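Local atomic coordinates of thioesterase (Pseudomonas aeruginosa, PDB entry 2O5U), a protein that probably hydrolyses fatty acyl-CoA thioesters, as a hotdog-fold member of the 4-hydroxybenzoyl-CoA thioesterase family. Residues Y38-T43 with I83-R88. Residues are numbered along the deposited sequence; the frame is centred on the assembly and turned at random. Where two conformers were deposited one is given.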
# COMPACT_ATOMS: atom_id res chain seq x y z
N TYR A 38 -7.06 -7.32 4.81
CA TYR A 38 -7.19 -8.19 3.64
C TYR A 38 -5.85 -8.57 3.04
O TYR A 38 -5.70 -9.67 2.48
CB TYR A 38 -8.08 -7.53 2.59
CG TYR A 38 -9.53 -7.43 2.99
CD1 TYR A 38 -10.10 -6.21 3.35
CD2 TYR A 38 -10.34 -8.57 3.00
CE1 TYR A 38 -11.43 -6.14 3.73
CE2 TYR A 38 -11.67 -8.51 3.38
CZ TYR A 38 -12.22 -7.30 3.71
OH TYR A 38 -13.56 -7.26 4.06
N ALA A 39 -4.89 -7.66 3.12
CA ALA A 39 -3.50 -7.95 2.77
C ALA A 39 -2.88 -9.01 3.69
O ALA A 39 -2.17 -9.91 3.21
CB ALA A 39 -2.65 -6.69 2.73
N PHE A 40 -3.19 -8.95 4.99
CA PHE A 40 -2.83 -10.05 5.93
C PHE A 40 -3.51 -11.38 5.51
O PHE A 40 -2.86 -12.43 5.56
CB PHE A 40 -3.21 -9.74 7.38
CG PHE A 40 -2.55 -8.50 7.94
CD1 PHE A 40 -1.26 -8.14 7.53
CD2 PHE A 40 -3.16 -7.76 8.93
CE1 PHE A 40 -0.62 -7.02 8.09
CE2 PHE A 40 -2.51 -6.59 9.49
CZ PHE A 40 -1.27 -6.26 9.07
N PHE A 41 -4.80 -11.36 5.14
CA PHE A 41 -5.50 -12.61 4.72
C PHE A 41 -4.76 -13.23 3.47
O PHE A 41 -4.49 -14.44 3.41
CB PHE A 41 -6.90 -12.29 4.25
CG PHE A 41 -7.91 -11.90 5.34
CD1 PHE A 41 -7.55 -11.78 6.69
CD2 PHE A 41 -9.25 -11.71 4.98
CE1 PHE A 41 -8.52 -11.43 7.66
CE2 PHE A 41 -10.22 -11.39 5.95
CZ PHE A 41 -9.86 -11.24 7.28
N ASP A 42 -4.47 -12.39 2.49
CA ASP A 42 -3.82 -12.79 1.25
C ASP A 42 -2.44 -13.38 1.50
O ASP A 42 -2.04 -14.40 0.85
CB ASP A 42 -3.59 -11.55 0.33
CG ASP A 42 -4.72 -11.31 -0.63
OD1 ASP A 42 -5.85 -11.78 -0.34
OD2 ASP A 42 -4.48 -10.68 -1.68
N THR A 43 -1.71 -12.70 2.39
CA THR A 43 -0.39 -13.14 2.80
C THR A 43 -0.39 -14.47 3.52
O THR A 43 0.38 -15.35 3.17
CB THR A 43 0.33 -12.03 3.65
OG1 THR A 43 0.40 -10.90 2.79
CG2 THR A 43 1.74 -12.47 4.10
N ILE A 83 1.49 -9.21 15.37
CA ILE A 83 0.21 -9.83 15.13
C ILE A 83 0.45 -11.25 14.60
O ILE A 83 1.58 -11.61 14.25
CB ILE A 83 -0.73 -8.96 14.20
CG1 ILE A 83 -0.21 -8.84 12.74
CG2 ILE A 83 -1.00 -7.51 14.82
CD1 ILE A 83 -0.78 -9.95 11.76
N GLU A 84 -0.61 -12.03 14.57
CA GLU A 84 -0.55 -13.33 13.94
C GLU A 84 -1.91 -13.66 13.38
O GLU A 84 -2.94 -13.29 13.97
CB GLU A 84 0.00 -14.40 14.90
CG GLU A 84 -0.98 -15.10 15.73
CD GLU A 84 -0.31 -16.06 16.70
OE1 GLU A 84 0.40 -17.00 16.25
OE2 GLU A 84 -0.52 -15.88 17.92
N MET A 85 -1.90 -14.38 12.26
CA MET A 85 -3.12 -14.74 11.56
C MET A 85 -3.37 -16.19 11.80
O MET A 85 -2.44 -16.98 11.61
CB MET A 85 -2.96 -14.55 10.04
CG MET A 85 -2.63 -13.12 9.60
SD MET A 85 -3.83 -11.90 10.21
CE MET A 85 -5.34 -12.42 9.44
N GLY A 86 -4.59 -16.51 12.26
CA GLY A 86 -5.12 -17.89 12.25
C GLY A 86 -5.85 -18.19 10.95
O GLY A 86 -6.56 -17.33 10.38
N LEU A 87 -5.63 -19.39 10.47
CA LEU A 87 -6.19 -19.86 9.23
C LEU A 87 -6.84 -21.23 9.40
O LEU A 87 -6.28 -22.11 10.08
CB LEU A 87 -5.06 -19.93 8.21
CG LEU A 87 -5.36 -20.51 6.82
CD1 LEU A 87 -6.51 -19.78 6.09
CD2 LEU A 87 -4.08 -20.51 5.98
N ARG A 88 -8.05 -21.37 8.86
CA ARG A 88 -8.63 -22.68 8.59
C ARG A 88 -9.36 -22.66 7.24
O ARG A 88 -9.71 -21.59 6.76
CB ARG A 88 -9.60 -23.07 9.68
CG ARG A 88 -10.81 -22.23 9.69
CD ARG A 88 -11.84 -22.90 10.57
NE ARG A 88 -13.14 -22.21 10.54
CZ ARG A 88 -13.48 -21.22 11.37
NH1 ARG A 88 -12.64 -20.78 12.28
NH2 ARG A 88 -14.68 -20.68 11.28
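Phe40 and Met85 bring the helix segment 38-43 and the strand segment 83-88 to their nearest backbone point, 7.3 Å between CA atoms, while the segment axes pass 9.2 Å apart with their N-to-C directions at 59°. Met85 touches both Phe40 and Phe41, which follow each other on the helix. Bends at chi2 and chi3 lay its sulfur beside CB of Phe40 and carry the methyl on to Phe41, with CE still 4.0 Å from CB of Phe40. SD lies 3.6 Å from CB of Phe40, but 5.2 Å from the centroid of that ring and 54° off its normal, an oblique Met-aromatic contact. CE meets the Phe41 ring in its plane at the CD1-CE1 edge, 3.6 Å from CD1; the two side chains cross at about a right angle. Although the CB of Phe41 is directed away from the strand, the ring reaches back to this methyl. Ile83, two residues before Met85 and on the same side of the strand, makes a CH-pi contact: its CD1 stands 4.3 Å from the centroid of the Phe40 ring and only 9° off the normal, squarely over one face. All four touching residues are buried, and the contact is made by apolar side chains, with the sulfur beside an aromatic group. Arg22 of a third subunit also packs on Phe40. In hotdog-fold terms, it is packing of the long helix 34-53 against the antiparallel sheet. Ile19 of strand 15-19 and Leu103 of strand 96-105 flank Ile83 and Met85 and also touch Phe40, while Phe41 packs on Leu101 and on Cys71 of strand 62-73.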